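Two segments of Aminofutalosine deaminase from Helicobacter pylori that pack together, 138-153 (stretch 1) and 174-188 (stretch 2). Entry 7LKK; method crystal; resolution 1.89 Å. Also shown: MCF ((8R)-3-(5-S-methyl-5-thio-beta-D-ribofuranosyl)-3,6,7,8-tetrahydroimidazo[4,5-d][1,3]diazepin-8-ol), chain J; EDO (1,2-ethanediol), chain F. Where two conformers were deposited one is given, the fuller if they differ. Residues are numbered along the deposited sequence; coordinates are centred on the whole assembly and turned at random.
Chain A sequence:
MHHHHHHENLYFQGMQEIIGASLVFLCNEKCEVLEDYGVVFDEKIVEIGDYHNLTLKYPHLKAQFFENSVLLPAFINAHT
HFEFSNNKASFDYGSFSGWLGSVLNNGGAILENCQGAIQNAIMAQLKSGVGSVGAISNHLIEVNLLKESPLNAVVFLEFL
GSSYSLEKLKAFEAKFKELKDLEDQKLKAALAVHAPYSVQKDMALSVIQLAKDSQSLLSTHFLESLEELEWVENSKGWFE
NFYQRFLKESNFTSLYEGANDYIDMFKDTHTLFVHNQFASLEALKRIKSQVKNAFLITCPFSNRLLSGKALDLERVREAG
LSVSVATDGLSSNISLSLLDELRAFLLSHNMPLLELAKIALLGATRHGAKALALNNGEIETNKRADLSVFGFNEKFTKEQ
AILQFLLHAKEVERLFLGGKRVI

Stretch 1, residues 138-153: NHLIEVNLLKESPLNA
Stretch 2 174-188: AKFKELKDLEDQKLK

Val143 is the hub of the apolar centre. It sits in the short helix that runs on to Lys147, with phi/psi of -64/-42; its CA-to-CB bond points toward the second stretch, and chi1 at t brings its methyls against three leucines: CG1 lies 3.9 Å from Leu182 CD1 and 4.0 Å from Leu187 CD2, and Leu179 CD1 is 4.3 Å from Val143 CG2 and 4.4 Å from Val143 CG1. Those leucines come from three kinds of backbone. Leu179 (chi1 t, chi2 p) belongs to the helix already under way at Ala174, Leu182 (m, t) lies within the type I turn from Lys180 to Glu183, and Leu187 (t, p) opens a strand. A small branched side chain thus serves a helix, a turn and a strand at once.

Leu140 extends this layer toward the helix of the second stretch. Its backbone takes the left-handed phi/psi of 65/26, its CA-to-CB bond points toward the partner, the rotamer is m, t, and CD1 reaches 4.0 Å from Leu179 CB and 3.7 Å from Lys175 O. The spacing here is that of side-chain packing, with Leu140 CA and Leu179 CA 7.7 Å apart. At the other end the backbones close up: Ala153 CA and Leu187 CA are 4.9 Å apart in a parallel bridge, their side chains on the same face of the sheet, and Ala153 CB meets Leu187 CD1 at 3.7 Å.

The bridge has the alternating pattern of parallel strands, Ala153 bonding to the residues before and after its partner. Ala153 N donates to Lys186 O at 2.8 Å (164° at the hydrogen), and Lys188 N donates to Ala153 O at 2.9 Å (168°). Between these, Leu187 CA approaches Ala153 O at 3.3 Å in a CA-H...O contact. Both bridge residues have extended backbones, -126/127 for Ala153 and -127/119 for Leu187.

Lysines carry the contact to its polar edge; Lys147 and Lys175 use both methylenes and amine, Lys186 its aliphatic chain. The CA-to-CB bond of Lys147 runs sideways, but with chi angles m, t, p, t its end comes nearer the second stretch; its CG packs 3.7 Å from Leu187 CD2, and its NZ donates to Leu182 O at 2.9 Å and forms a salt bridge with Asp184 OD2 at 3.4 Å. One amine therefore ties the helix to both the turn and the loop beyond it. Asp184, chi1 p, uses its other carboxylate oxygen within its own loop: OD1 accepts from Lys186 N at 2.8 Å and, weakly, from Leu187 N at 2.8 Å, bracing the approach to the strand.

Lys186 has the largest covered area in the contact, yet it makes no side-chain hydrogen bond across it. Its chain lies along the backbone of the first stretch, CE 3.4 Å from Ser149 O and CD 3.8 Å from Pro150 O. At the opposite end, the CA-to-CB bond of Lys175 (t, p, t, m) points toward the first stretch; the side chain packs CG 4.0 Å from Leu140 CD1 and donates from NZ to His139 O at 3.2 Å.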

ATOM      1  N   ASN A 138      24.119  -8.784  11.555  1.00 25.93           N
ATOM      2  CA  ASN A 138      24.589  -9.945  12.302  1.00 25.73           C
ATOM      3  C   ASN A 138      26.025 -10.329  11.979  1.00 28.77           C
ATOM      4  O   ASN A 138      26.690 -10.948  12.816  1.00 28.07           O
ATOM      5  CB  ASN A 138      23.683 -11.152  12.031  1.00 32.42           C
ATOM      6  CG  ASN A 138      22.252 -10.916  12.464  1.00 28.42           C
ATOM      7  OD1 ASN A 138      21.323 -11.031  11.667  1.00 28.20           O
ATOM      8  ND2 ASN A 138      22.066 -10.584  13.735  1.00 27.14           N
ATOM      9  N   HIS A 139      26.518  -9.980  10.788  1.00 31.96           N
ATOM     10  CA  HIS A 139      27.842 -10.399  10.349  1.00 31.69           C
ATOM     11  C   HIS A 139      28.662  -9.282   9.714  1.00 30.58           C
ATOM     12  O   HIS A 139      29.783  -9.545   9.266  1.00 35.31           O
ATOM     13  CB  HIS A 139      27.732 -11.567   9.355  1.00 35.03           C
ATOM     14  CG  HIS A 139      26.915 -12.718   9.857  1.00 36.29           C
ATOM     15  ND1 HIS A 139      27.331 -13.532  10.889  1.00 36.62           N
ATOM     16  CD2 HIS A 139      25.710 -13.194   9.465  1.00 30.04           C
ATOM     17  CE1 HIS A 139      26.416 -14.458  11.111  1.00 34.85           C
ATOM     18  NE2 HIS A 139      25.421 -14.276  10.261  1.00 35.33           N
ATOM     19  N   LEU A 140      28.128  -8.060   9.638  1.00 30.26           N
ATOM     20  CA  LEU A 140      28.837  -6.897   9.093  1.00 28.49           C
ATOM     21  C   LEU A 140      29.152  -7.048   7.606  1.00 27.06           C
ATOM     22  O   LEU A 140      30.103  -6.446   7.100  1.00 30.99           O
ATOM     23  CB  LEU A 140      30.119  -6.605   9.880  1.00 27.16           C
ATOM     24  CG  LEU A 140      29.990  -6.482  11.400  1.00 31.36           C
ATOM     25  CD1 LEU A 140      31.329  -6.115  12.022  1.00 24.53           C
ATOM     26  CD2 LEU A 140      28.923  -5.466  11.775  1.00 25.37           C
ATOM     27  N   ILE A 141      28.353  -7.841   6.886  1.00 30.88           N
ATOM     28  CA  ILE A 141      28.594  -8.047   5.461  1.00 30.85           C
ATOM     29  C   ILE A 141      28.209  -6.817   4.644  1.00 32.63           C
ATOM     30  O   ILE A 141      28.746  -6.605   3.549  1.00 33.99           O
ATOM     31  CB  ILE A 141      27.850  -9.314   4.991  1.00 32.52           C
ATOM     32  CG1 ILE A 141      28.427 -10.548   5.685  1.00 33.50           C
ATOM     33  CG2 ILE A 141      27.944  -9.496   3.482  1.00 39.11           C
ATOM     34  CD1 ILE A 141      27.685 -11.828   5.375  1.00 39.51           C
ATOM     35  N   GLU A 142      27.321  -5.973   5.163  1.00 30.78           N
ATOM     36  CA  GLU A 142      26.879  -4.782   4.451  1.00 33.62           C
ATOM     37  C   GLU A 142      27.679  -3.535   4.803  1.00 28.40           C
ATOM     38  O   GLU A 142      27.481  -2.496   4.166  1.00 30.95           O
ATOM     39  CB  GLU A 142      25.396  -4.520   4.735  1.00 27.12           C
ATOM     40  CG  GLU A 142      25.137  -3.912   6.105  1.00 26.83           C
ATOM     41  CD  GLU A 142      24.964  -4.962   7.183  1.00 30.63           C
ATOM     42  OE1 GLU A 142      23.817  -5.168   7.633  1.00 30.51           O
ATOM     43  OE2 GLU A 142      25.973  -5.585   7.578  1.00 29.57           O
ATOM     44  N   VAL A 143      28.570  -3.612   5.796  1.00 31.43           N
ATOM     45  CA  VAL A 143      29.219  -2.412   6.324  1.00 32.74           C
ATOM     46  C   VAL A 143      30.096  -1.750   5.266  1.00 32.98           C
ATOM     47  O   VAL A 143      30.111  -0.521   5.137  1.00 29.39           O
ATOM     48  CB  VAL A 143      30.026  -2.758   7.591  1.00 32.06           C
ATOM     49  CG1 VAL A 143      30.828  -1.552   8.059  1.00 27.82           C
ATOM     50  CG2 VAL A 143      29.095  -3.237   8.693  1.00 29.93           C
ATOM     51  N   ASN A 144      30.851  -2.549   4.506  1.00 33.33           N
ATOM     52  CA  ASN A 144      31.776  -1.988   3.523  1.00 31.10           C
ATOM     53  C   ASN A 144      31.048  -1.120   2.504  1.00 32.21           C
ATOM     54  O   ASN A 144      31.463   0.010   2.222  1.00 32.31           O
ATOM     55  CB  ASN A 144      32.543  -3.111   2.827  1.00 35.15           C
ATOM     56  CG  ASN A 144      33.670  -3.660   3.680  1.00 40.95           C
ATOM     57  OD1 ASN A 144      34.066  -3.050   4.674  1.00 38.18           O
ATOM     58  ND2 ASN A 144      34.192  -4.821   3.299  1.00 46.07           N
ATOM     59  N   LEU A 145      29.957  -1.637   1.935  1.00 32.82           N
ATOM     60  CA  LEU A 145      29.203  -0.866   0.953  1.00 30.43           C
ATOM     61  C   LEU A 145      28.586   0.377   1.582  1.00 30.78           C
ATOM     62  O   LEU A 145      28.546   1.444   0.958  1.00 30.94           O
ATOM     63  CB  LEU A 145      28.128  -1.746   0.317  1.00 30.06           C
ATOM     64  CG  LEU A 145      28.662  -2.848  -0.599  1.00 33.82           C
ATOM     65  CD1 LEU A 145      27.538  -3.758  -1.068  1.00 34.86           C
ATOM     66  CD2 LEU A 145      29.394  -2.241  -1.787  1.00 37.47           C
ATOM     67  N   LEU A 146      28.099   0.258   2.819  1.00 31.18           N
ATOM     68  CA  LEU A 146      27.556   1.413   3.528  1.00 32.18           C
ATOM     69  C   LEU A 146      28.599   2.516   3.683  1.00 31.03           C
ATOM     70  O   LEU A 146      28.300   3.698   3.479  1.00 27.09           O
ATOM     71  CB  LEU A 146      27.026   0.988   4.899  1.00 31.01           C
ATOM     72  CG  LEU A 146      25.634   0.360   4.954  1.00 33.91           C
ATOM     73  CD1 LEU A 146      25.270   0.001   6.387  1.00 30.25           C
ATOM     74  CD2 LEU A 146      24.596   1.297   4.353  1.00 31.22           C
ATOM     75  N   LYS A 147      29.827   2.150   4.067  1.00 33.21           N
ATOM     76  CA  LYS A 147      30.854   3.161   4.311  1.00 31.79           C
ATOM     77  C   LYS A 147      31.176   3.979   3.063  1.00 32.71           C
ATOM     78  O   LYS A 147      31.314   5.206   3.146  1.00 31.69           O
ATOM     79  CB  LYS A 147      32.120   2.496   4.852  1.00 36.55           C
ATOM     80  CG  LYS A 147      32.021   2.076   6.310  1.00 34.67           C
ATOM     81  CD  LYS A 147      33.397   1.951   6.949  1.00 36.40           C
ATOM     82  CE  LYS A 147      34.160   3.263   6.861  1.00 34.44           C
ATOM     83  NZ  LYS A 147      35.337   3.290   7.773  1.00 42.43           N
ATOM     84  N   GLU A 148      31.297   3.338   1.900  1.00 33.27           N
ATOM     85  CA  GLU A 148      31.562   4.105   0.687  1.00 36.88           C
ATOM     86  C   GLU A 148      30.293   4.626   0.026  1.00 33.77           C
ATOM     87  O   GLU A 148      30.362   5.154  -1.088  1.00 37.52           O
ATOM     88  CB  GLU A 148      32.415   3.317  -0.315  1.00 38.37           C
ATOM     89  CG  GLU A 148      32.272   1.821  -0.346  1.00 44.64           C
ATOM     90  CD  GLU A 148      33.174   1.216  -1.411  1.00 54.19           C
ATOM     91  OE1 GLU A 148      32.883   1.399  -2.612  1.00 55.84           O
ATOM     92  OE2 GLU A 148      34.191   0.589  -1.045  1.00 54.56           O
ATOM     93  N   SER A 149      29.146   4.475   0.671  0.77 30.67           N
ATOM     94  CA  SER A 149      27.953   5.186   0.246  0.77 30.62           C
ATOM     95  C   SER A 149      27.887   6.532   0.951  0.77 29.69           C
ATOM     96  O   SER A 149      28.521   6.734   1.989  0.77 30.09           O
ATOM     97  CB  SER A 149      26.706   4.361   0.565  0.77 30.87           C
ATOM     98  OG  SER A 149      26.328   4.512   1.921  0.77 29.41           O
ATOM     99  N   PRO A 150      27.142   7.498   0.401  1.00 31.41           N
ATOM    100  CA  PRO A 150      26.980   8.784   1.094  1.00 28.13           C
ATOM    101  C   PRO A 150      26.012   8.739   2.266  1.00 24.34           C
ATOM    102  O   PRO A 150      25.815   9.769   2.919  1.00 26.54           O
ATOM    103  CB  PRO A 150      26.456   9.710  -0.015  1.00 28.86           C
ATOM    104  CG  PRO A 150      25.791   8.806  -0.979  1.00 26.91           C
ATOM    105  CD  PRO A 150      26.555   7.511  -0.949  1.00 29.67           C
ATOM    106  N   LEU A 151      25.422   7.582   2.558  1.00 28.99           N
ATOM    107  CA  LEU A 151      24.453   7.469   3.638  1.00 26.69           C
ATOM    108  C   LEU A 151      25.109   7.648   5.003  1.00 25.06           C
ATOM    109  O   LEU A 151      26.230   7.186   5.237  1.00 26.68           O
ATOM    110  CB  LEU A 151      23.761   6.106   3.585  1.00 27.83           C
ATOM    111  CG  LEU A 151      22.643   5.898   2.567  1.00 29.44           C
ATOM    112  CD1 LEU A 151      22.294   4.420   2.462  1.00 30.33           C
ATOM    113  CD2 LEU A 151      21.419   6.713   2.949  1.00 25.30           C
ATOM    114  N   ASN A 152      24.405   8.330   5.903  1.00 26.41           N
ATOM    115  CA  ASN A 152      24.725   8.242   7.322  1.00 24.18           C
ATOM    116  C   ASN A 152      24.261   6.889   7.847  1.00 23.13           C
ATOM    117  O   ASN A 152      23.112   6.493   7.632  1.00 21.42           O
ATOM    118  CB  ASN A 152      24.053   9.369   8.104  1.00 21.67           C
ATOM    119  CG  ASN A 152      24.422  10.745   7.588  1.00 28.91           C
ATOM    120  OD1 ASN A 152      25.598  11.105   7.526  1.00 30.54           O
ATOM    121  ND2 ASN A 152      23.412  11.526   7.216  1.00 25.89           N
ATOM    122  N   ALA A 153      25.153   6.168   8.519  1.00 22.82           N
ATOM    123  CA  ALA A 153      24.866   4.803   8.934  1.00 18.77           C
ATOM    124  C   ALA A 153      25.091   4.639  10.429  1.00 21.38           C
ATOM    125  O   ALA A 153      26.164   4.976  10.941  1.00 23.33           O
ATOM    126  CB  ALA A 153      25.728   3.801   8.161  1.00 28.34           C
ATOM    127  N   ALA A 174      34.438  -9.268  20.117  1.00 30.25           N
ATOM    128  CA  ALA A 174      35.502  -9.040  19.155  1.00 29.98           C
ATOM    129  C   ALA A 174      34.952  -8.536  17.834  1.00 24.83           C
ATOM    130  O   ALA A 174      35.581  -7.704  17.165  1.00 27.36           O
ATOM    131  CB  ALA A 174      36.325 -10.316  18.955  1.00 27.38           C
ATOM    132  N   LYS A 175      33.776  -9.019  17.441  1.00 28.31           N
ATOM    133  CA  LYS A 175      33.156  -8.509  16.222  1.00 24.78           C
ATOM    134  C   LYS A 175      32.767  -7.041  16.375  1.00 23.70           C
ATOM    135  O   LYS A 175      32.890  -6.254  15.427  1.00 23.12           O
ATOM    136  CB  LYS A 175      31.939  -9.359  15.851  1.00 24.01           C
ATOM    137  CG  LYS A 175      31.586  -9.325  14.377  1.00 24.72           C
ATOM    138  CD  LYS A 175      32.602 -10.096  13.551  1.00 37.45           C
ATOM    139  CE  LYS A 175      32.311  -9.985  12.060  1.00 37.42           C
ATOM    140  NZ  LYS A 175      31.335 -11.009  11.593  1.00 41.17           N
ATOM    141  N   PHE A 176      32.308  -6.651  17.567  1.00 24.38           N
ATOM    142  CA  PHE A 176      31.940  -5.258  17.797  1.00 22.95           C
ATOM    143  C   PHE A 176      33.162  -4.350  17.773  1.00 26.12           C
ATOM    144  O   PHE A 176      33.092  -3.227  17.262  1.00 23.81           O
ATOM    145  CB  PHE A 176      31.198  -5.123  19.124  1.00 22.38           C
ATOM    146  CG  PHE A 176      30.734  -3.724  19.418  1.00 24.92           C
ATOM    147  CD1 PHE A 176      29.830  -3.088  18.580  1.00 24.23           C
ATOM    148  CD2 PHE A 176      31.203  -3.043  20.529  1.00 29.03           C
ATOM    149  CE1 PHE A 176      29.401  -1.799  18.849  1.00 22.79           C
ATOM    150  CE2 PHE A 176      30.780  -1.755  20.802  1.00 27.36           C
ATOM    151  CZ  PHE A 176      29.877  -1.132  19.960  1.00 25.49           C
ATOM    152  N   LYS A 177      34.290  -4.816  18.319  1.00 24.80           N
ATOM    153  CA  LYS A 177      35.530  -4.052  18.224  1.00 27.48           C
ATOM    154  C   LYS A 177      35.916  -3.826  16.768  1.00 26.52           C
ATOM    155  O   LYS A 177      36.426  -2.759  16.405  1.00 25.25           O
ATOM    156  CB  LYS A 177      36.649  -4.775  18.975  1.00 28.86           C
ATOM    157  CG  LYS A 177      38.040  -4.238  18.702  1.00 33.99           C
ATOM    158  CD  LYS A 177      38.267  -2.915  19.412  1.00 33.61           C
ATOM    159  CE  LYS A 177      39.748  -2.665  19.653  1.00 40.62           C
ATOM    160  NZ  LYS A 177      39.981  -1.478  20.520  1.00 42.91           N
ATOM    161  N   GLU A 178      35.664  -4.823  15.918  1.00 24.42           N
ATOM    162  CA  GLU A 178      35.906  -4.675  14.488  1.00 25.12           C
ATOM    163  C   GLU A 178      35.020  -3.587  13.895  1.00 27.63           C
ATOM    164  O   GLU A 178      35.462  -2.806  13.045  1.00 26.25           O
ATOM    165  CB  GLU A 178      35.661  -6.016  13.798  1.00 29.37           C
ATOM    166  CG  GLU A 178      35.889  -6.048  12.302  1.00 33.97           C
ATOM    167  CD  GLU A 178      35.712  -7.446  11.740  1.00 35.54           C
ATOM    168  OE1 GLU A 178      35.800  -8.415  12.526  1.00 36.22           O
ATOM    169  OE2 GLU A 178      35.477  -7.580  10.521  1.00 39.57           O
ATOM    170  N   LEU A 179      33.764  -3.515  14.346  1.00 26.79           N
ATOM    171  CA  LEU A 179      32.864  -2.459  13.890  1.00 27.23           C
ATOM    172  C   LEU A 179      33.283  -1.102  14.439  1.00 26.38           C
ATOM    173  O   LEU A 179      33.232  -0.094  13.724  1.00 24.64           O
ATOM    174  CB  LEU A 179      31.432  -2.785  14.307  1.00 27.74           C
ATOM    175  CG  LEU A 179      30.360  -1.755  13.946  1.00 25.96           C
ATOM    176  CD1 LEU A 179      30.327  -1.523  12.444  1.00 22.76           C
ATOM    177  CD2 LEU A 179      28.998  -2.193  14.464  1.00 23.27           C
ATOM    178  N   LYS A 180      33.694  -1.060  15.709  1.00 25.38           N
ATOM    179  CA  LYS A 180      34.121   0.194  16.321  1.00 29.49           C
ATOM    180  C   LYS A 180      35.303   0.801  15.579  1.00 31.80           C
ATOM    181  O   LYS A 180      35.399   2.026  15.447  1.00 31.49           O
ATOM    182  CB  LYS A 180      34.475  -0.031  17.791  1.00 28.15           C
ATOM    183  CG  LYS A 180      33.281  -0.074  18.729  1.00 29.02           C
ATOM    184  CD  LYS A 180      32.592   1.280  18.818  1.00 29.15           C
ATOM    185  CE  LYS A 180      33.425   2.287  19.593  1.00 29.70           C
ATOM    186  NZ  LYS A 180      32.645   3.519  19.897  1.00 29.12           N
ATOM    187  N   ASP A 181      36.221  -0.039  15.094  1.00 29.03           N
ATOM    188  CA  ASP A 181      37.396   0.467  14.396  1.00 36.34           C
ATOM    189  C   ASP A 181      37.071   1.032  13.020  1.00 33.08           C
ATOM    190  O   ASP A 181      37.946   1.646  12.400  1.00 29.36           O
ATOM    191  CB  ASP A 181      38.444  -0.641  14.269  1.00 36.36           C
ATOM    192  CG  ASP A 181      39.075  -1.002  15.602  1.00 41.96           C
ATOM    193  OD1 ASP A 181      38.969  -0.195  16.550  1.00 38.95           O
ATOM    194  OD2 ASP A 181      39.679  -2.092  15.701  1.00 37.96           O
ATOM    195  N   LEU A 182      35.842   0.861  12.537  1.00 32.09           N
ATOM    196  CA  LEU A 182      35.413   1.423  11.265  1.00 28.27           C
ATOM    197  C   LEU A 182      34.604   2.702  11.428  1.00 28.62           C
ATOM    198  O   LEU A 182      34.186   3.286  10.424  1.00 33.14           O
ATOM    199  CB  LEU A 182      34.596   0.390  10.482  1.00 26.59           C
ATOM    200  CG  LEU A 182      35.342  -0.886  10.079  1.00 32.68           C
ATOM    201  CD1 LEU A 182      34.374  -1.936   9.551  1.00 30.08           C
ATOM    202  CD2 LEU A 182      36.425  -0.577   9.055  1.00 29.90           C
ATOM    203  N   GLU A 183      34.374   3.146  12.662  1.00 27.31           N
ATOM    204  CA  GLU A 183      33.592   4.353  12.892  1.00 31.35           C
ATOM    205  C   GLU A 183      34.274   5.569  12.274  1.00 31.58           C
ATOM    206  O   GLU A 183      35.500   5.698  12.301  1.00 26.64           O
ATOM    207  CB  GLU A 183      33.392   4.577  14.392  1.00 33.25           C
ATOM    208  CG  GLU A 183      32.199   3.850  14.987  1.00 29.12           C
ATOM    209  CD  GLU A 183      31.961   4.219  16.439  1.00 30.88           C
ATOM    210  OE1 GLU A 183      32.953   4.417  17.170  1.00 36.48           O
ATOM    211  OE2 GLU A 183      30.784   4.312  16.850  1.00 28.40           O
ATOM    212  N   ASP A 184      33.465   6.463  11.720  1.00 32.67           N
ATOM    213  CA  ASP A 184      33.941   7.752  11.233  1.00 31.61           C
ATOM    214  C   ASP A 184      32.791   8.748  11.356  1.00 28.66           C
ATOM    215  O   ASP A 184      31.846   8.528  12.117  1.00 28.22           O
ATOM    216  CB  ASP A 184      34.493   7.625   9.799  1.00 32.34           C
ATOM    217  CG  ASP A 184      33.495   7.011   8.824  1.00 33.24           C
ATOM    218  OD1 ASP A 184      32.268   7.121   9.042  1.00 28.98           O
ATOM    219  OD2 ASP A 184      33.943   6.417   7.820  1.00 36.95           O
ATOM    220  N   GLN A 185      32.873   9.847  10.606  1.00 30.21           N
ATOM    221  CA  GLN A 185      31.827  10.862  10.669  1.00 34.99           C
ATOM    222  C   GLN A 185      30.511  10.382  10.069  1.00 34.88           C
ATOM    223  O   GLN A 185      29.469  10.995  10.325  1.00 31.04           O
ATOM    224  CB  GLN A 185      32.290  12.133   9.960  1.00 31.38           C
ATOM    225  CG  GLN A 185      33.341  12.911  10.727  1.00 32.85           C
ATOM    226  CD  GLN A 185      34.129  13.850   9.840  1.00 33.07           C
ATOM    227  OE1 GLN A 185      33.556  14.612   9.061  1.00 35.77           O
ATOM    228  NE2 GLN A 185      35.451  13.804   9.953  1.00 33.72           N
ATOM    229  N   LYS A 186      30.535   9.310   9.274  1.00 28.19           N
ATOM    230  CA  LYS A 186      29.338   8.768   8.649  1.00 30.30           C
ATOM    231  C   LYS A 186      28.902   7.424   9.219  1.00 29.11           C
ATOM    232  O   LYS A 186      27.821   6.944   8.861  1.00 26.92           O
ATOM    233  CB  LYS A 186      29.540   8.623   7.133  1.00 32.07           C
ATOM    234  CG  LYS A 186      29.639   9.945   6.391  1.00 34.97           C
ATOM    235  CD  LYS A 186      29.057   9.830   4.992  1.00 36.28           C
ATOM    236  CE  LYS A 186      29.948   8.989   4.093  1.00 39.85           C
ATOM    237  NZ  LYS A 186      31.134   9.755   3.623  1.00 44.33           N
ATOM    238  N   LEU A 187      29.706   6.802  10.080  1.00 22.84           N
ATOM    239  CA  LEU A 187      29.399   5.480  10.614  1.00 24.16           C
ATOM    240  C   LEU A 187      29.471   5.523  12.131  1.00 25.43           C
ATOM    241  O   LEU A 187      30.529   5.819  12.698  1.00 27.06           O
ATOM    242  CB  LEU A 187      30.360   4.421  10.066  1.00 25.97           C
ATOM    243  CG  LEU A 187      30.059   2.996  10.534  1.00 29.60           C
ATOM    244  CD1 LEU A 187      28.600   2.668  10.284  1.00 26.14           C
ATOM    245  CD2 LEU A 187      30.963   1.981   9.852  1.00 30.77           C
ATOM    246  N   LYS A 188      28.350   5.226  12.782  1.00 19.67           N
ATOM    247  CA  LYS A 188      28.280   5.074  14.227  1.00 24.44           C
ATOM    248  C   LYS A 188      28.017   3.612  14.558  1.00 22.03           C
ATOM    249  O   LYS A 188      27.115   2.994  13.983  1.00 18.97           O
ATOM    250  CB  LYS A 188      27.183   5.961  14.824  1.00 24.84           C
ATOM    251  CG  LYS A 188      26.921   5.712  16.303  1.00 24.89           C
ATOM    252  CD  LYS A 188      26.289   6.921  16.980  1.00 27.64           C
ATOM    253  CE  LYS A 188      25.003   7.340  16.284  1.00 25.72           C
ATOM    254  NZ  LYS A 188      24.404   8.563  16.891  1.00 28.67           N
TER
HETATM  255  O8  MCF J 506      12.647  -7.526  12.332  1.00 30.79           O
HETATM  256  C8  MCF J 506      12.312  -8.403  11.287  1.00 28.39           C
HETATM  257  C7  MCF J 506      11.272  -9.440  11.700  1.00 25.65           C
HETATM  258  N6  MCF J 506      11.413  -9.782  13.093  1.00 25.30           N
HETATM  259  C5  MCF J 506      12.714 -10.141  13.610  1.00 26.51           C
HETATM  260  N4  MCF J 506      13.958 -10.182  12.848  1.00 24.69           N
HETATM  261  C10 MCF J 506      14.308  -9.938  11.427  1.00 25.35           C
HETATM  262  C9  MCF J 506      13.549  -9.078  10.657  1.00 24.50           C
HETATM  263  N1  MCF J 506      14.087  -9.044   9.446  1.00 26.38           N
HETATM  264  C2  MCF J 506      15.162  -9.829   9.417  1.00 26.43           C
HETATM  265  N3  MCF J 506      15.297 -10.365  10.634  1.00 23.54           N
HETATM  266  C1S MCF J 506      16.394 -11.320  10.982  1.00 29.09           C
HETATM  267  C2S MCF J 506      17.041 -11.056  12.361  1.00 28.97           C
HETATM  268  O2S MCF J 506      18.010 -10.101  12.264  1.00 23.50           O
HETATM  269  O4S MCF J 506      15.924 -12.506  11.082  1.00 27.92           O
HETATM  270  C4S MCF J 506      16.916 -13.297  12.091  1.00 29.99           C
HETATM  271  C3S MCF J 506      17.656 -12.410  12.692  1.00 29.79           C
HETATM  272  O3S MCF J 506      19.060 -12.479  12.146  1.00 30.91           O
HETATM  273  C5S MCF J 506      16.090 -14.073  13.102  1.00 31.10           C
HETATM  274  S5S MCF J 506      16.995 -15.562  13.613  1.00 38.43           S
HETATM  275  C6S MCF J 506      16.315 -16.163  15.185  1.00 34.28           C
HETATM  276  C1  EDO F 502      21.704 -14.655   9.940  1.00 35.39           C
HETATM  277  O1  EDO F 502      21.308 -13.343   9.525  1.00 37.16           O
HETATM  278  C2  EDO F 502      21.183 -14.936  11.345  1.00 36.37           C
HETATM  279  O2  EDO F 502      19.786 -15.246  11.291  1.00 36.54           O